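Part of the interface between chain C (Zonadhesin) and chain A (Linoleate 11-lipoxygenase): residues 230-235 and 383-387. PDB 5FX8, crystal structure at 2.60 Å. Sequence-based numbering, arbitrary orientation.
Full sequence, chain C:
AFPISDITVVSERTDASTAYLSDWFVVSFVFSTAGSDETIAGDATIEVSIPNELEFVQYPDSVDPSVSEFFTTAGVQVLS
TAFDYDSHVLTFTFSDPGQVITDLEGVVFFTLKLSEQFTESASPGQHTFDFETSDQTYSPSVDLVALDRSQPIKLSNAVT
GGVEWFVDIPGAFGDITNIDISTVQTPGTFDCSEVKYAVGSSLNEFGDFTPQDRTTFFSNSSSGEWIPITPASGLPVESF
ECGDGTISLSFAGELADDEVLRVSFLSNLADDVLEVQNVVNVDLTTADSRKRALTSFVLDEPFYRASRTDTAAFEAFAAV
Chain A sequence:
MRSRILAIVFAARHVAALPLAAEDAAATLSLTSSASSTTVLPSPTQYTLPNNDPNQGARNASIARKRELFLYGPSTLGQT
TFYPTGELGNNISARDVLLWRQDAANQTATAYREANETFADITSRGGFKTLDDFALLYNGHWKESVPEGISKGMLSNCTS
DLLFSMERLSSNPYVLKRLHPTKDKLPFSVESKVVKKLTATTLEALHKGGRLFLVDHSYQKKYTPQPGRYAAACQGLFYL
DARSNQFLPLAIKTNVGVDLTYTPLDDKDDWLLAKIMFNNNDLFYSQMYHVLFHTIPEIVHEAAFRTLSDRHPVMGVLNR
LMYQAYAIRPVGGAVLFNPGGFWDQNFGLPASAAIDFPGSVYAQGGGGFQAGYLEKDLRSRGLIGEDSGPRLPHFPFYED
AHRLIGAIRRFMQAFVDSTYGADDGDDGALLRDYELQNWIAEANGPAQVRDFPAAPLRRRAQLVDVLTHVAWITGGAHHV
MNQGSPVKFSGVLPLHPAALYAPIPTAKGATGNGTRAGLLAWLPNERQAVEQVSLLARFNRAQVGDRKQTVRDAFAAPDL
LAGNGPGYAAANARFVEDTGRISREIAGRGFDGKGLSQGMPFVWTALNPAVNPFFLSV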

# COMPACT_ATOMS: atom_id res chain seq x y z
N THR C 230 -3.08 -31.70 -19.79
CA THR C 230 -3.49 -31.50 -21.16
C THR C 230 -2.87 -30.21 -21.63
O THR C 230 -2.20 -29.56 -20.83
CB THR C 230 -5.00 -31.45 -21.28
OG1 THR C 230 -5.45 -30.12 -20.99
CG2 THR C 230 -5.61 -32.42 -20.31
N PRO C 231 -3.00 -29.83 -22.90
CA PRO C 231 -2.54 -28.49 -23.30
C PRO C 231 -3.19 -27.38 -22.50
O PRO C 231 -2.54 -26.37 -22.23
CB PRO C 231 -2.93 -28.42 -24.78
CG PRO C 231 -2.87 -29.82 -25.23
CD PRO C 231 -3.28 -30.68 -24.07
N ALA C 232 -4.44 -27.55 -22.10
CA ALA C 232 -5.17 -26.49 -21.45
C ALA C 232 -4.80 -26.32 -19.99
O ALA C 232 -5.34 -25.42 -19.34
CB ALA C 232 -6.68 -26.72 -21.57
N SER C 233 -3.93 -27.14 -19.44
CA SER C 233 -3.74 -27.10 -18.01
C SER C 233 -2.82 -25.94 -17.62
O SER C 233 -1.91 -25.57 -18.35
CB SER C 233 -3.23 -28.44 -17.49
OG SER C 233 -2.13 -28.86 -18.24
N GLY C 234 -3.11 -25.35 -16.47
CA GLY C 234 -2.33 -24.27 -15.93
C GLY C 234 -1.39 -24.72 -14.84
O GLY C 234 -1.10 -25.91 -14.68
N LEU C 235 -0.91 -23.76 -14.08
CA LEU C 235 0.10 -24.05 -13.10
C LEU C 235 -0.41 -25.08 -12.10
O LEU C 235 -1.58 -25.06 -11.76
CB LEU C 235 0.53 -22.76 -12.43
CG LEU C 235 1.36 -21.90 -13.38
CD1 LEU C 235 1.58 -20.54 -12.78
CD2 LEU C 235 2.69 -22.57 -13.67
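Chain A 383-387: LIGED

Residues 383-387 of chain A lie as an irregular strip of loop against a turn in chain C. Neither stretch forms a regular helix or strand. The two backbones run in opposite senses where they meet: P231(C) pairs with E386(A), with CA atoms 5.4 Å apart, and A232(C) pairs with G385(A), with CA atoms 4.6 Å apart. Further along chain C, G234(C) meets I384(A). The surface buried between the stretches is 214 Å², both sides summed.

The chain C stretch begins with a type I beta turn from T230(C) to S233(C). T230(C) does not touch the chain A stretch, but it helps hold the turn. O of T230(C) accepts a backbone hydrogen bond from N of S233(C) at 3.3 Å and a side-chain hydrogen bond from OG of S233(C) at 2.7 Å. Its OG1, with chi1 in the p well, accepts a hydrogen bond from N of A232(C) at 3.0 Å.

P231(C) makes the one hydrogen bond across the stretches. Its carbonyl O accepts from N of E386(A) at 3.1 Å, with an N-H...O angle of 159°, so the bond is close to straight. The same O lies 3.5 Å from CA of G385(A). The side chains also meet: CB of P231(C) is 4.0 Å from CB of E386(A). The CA-to-CB bonds of both residues point sideways, so these side chains meet beside the backbone contact.

A232(C) turns its CA-to-CB bond away from the chain A stretch. It therefore meets the partner through its backbone, with O 4.3 Å from CG2 of I384(A) and CA 4.4 Å from N of E386(A). The absence of a side chain on G385(A) matters here. A CB on that residue would point toward chain C and lie 2.8 Å from O of P231(C) and 3.0 Å from C of A232(C), a clash with both. The phi of G385(A), 69°, also favours glycine.

S233(C) likewise points its CB away. Its O sits 4.0 Å from CA of G385(A), while its OG is engaged within the turn.

G234(C) packs its CA against CG2 of I384(A) at 3.6 Å. This too is a tight place: a CB on G234(C) would come within 2.9 Å of CG2 of I384(A) and clash. The isoleucine is buried, with chi1 in the m well and chi2 in the t well.

L235(C) makes no contact with the chain A stretch. L383(A) and D387(A), the two ends of that stretch, also stay clear of chain C residues 230-235.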

# COMPACT_ATOMS: atom_id res chain seq x y z
N LEU A 383 -5.17 -16.41 -21.30
CA LEU A 383 -3.76 -16.33 -20.94
C LEU A 383 -3.19 -17.59 -20.27
O LEU A 383 -2.02 -17.57 -19.90
CB LEU A 383 -3.54 -15.14 -20.02
CG LEU A 383 -4.04 -13.79 -20.55
CD1 LEU A 383 -3.68 -12.70 -19.63
CD2 LEU A 383 -3.46 -13.48 -21.87
N ILE A 384 -3.96 -18.67 -20.11
CA ILE A 384 -3.49 -19.89 -19.45
C ILE A 384 -3.53 -21.06 -20.42
O ILE A 384 -4.56 -21.32 -21.04
CB ILE A 384 -4.35 -20.23 -18.23
CG1 ILE A 384 -4.21 -19.17 -17.15
CG2 ILE A 384 -4.00 -21.63 -17.72
CD1 ILE A 384 -4.96 -19.47 -15.92
N GLY A 385 -2.41 -21.79 -20.52
CA GLY A 385 -2.30 -22.95 -21.41
C GLY A 385 -2.30 -22.63 -22.90
O GLY A 385 -2.04 -21.53 -23.34
N GLU A 386 -2.60 -23.64 -23.70
CA GLU A 386 -2.63 -23.46 -25.14
C GLU A 386 -4.08 -23.23 -25.55
O GLU A 386 -4.83 -24.16 -25.81
CB GLU A 386 -1.98 -24.64 -25.85
CG GLU A 386 -0.44 -24.60 -25.73
CD GLU A 386 0.27 -25.77 -26.40
OE1 GLU A 386 -0.32 -26.39 -27.31
OE2 GLU A 386 1.41 -26.09 -26.01
N ASP A 387 -4.46 -21.96 -25.59
CA ASP A 387 -5.85 -21.52 -25.70
C ASP A 387 -6.04 -20.90 -27.08
O ASP A 387 -5.74 -19.73 -27.30
CB ASP A 387 -6.18 -20.51 -24.60
CG ASP A 387 -7.67 -20.32 -24.40
OD1 ASP A 387 -8.41 -20.22 -25.40
OD2 ASP A 387 -8.11 -20.26 -23.23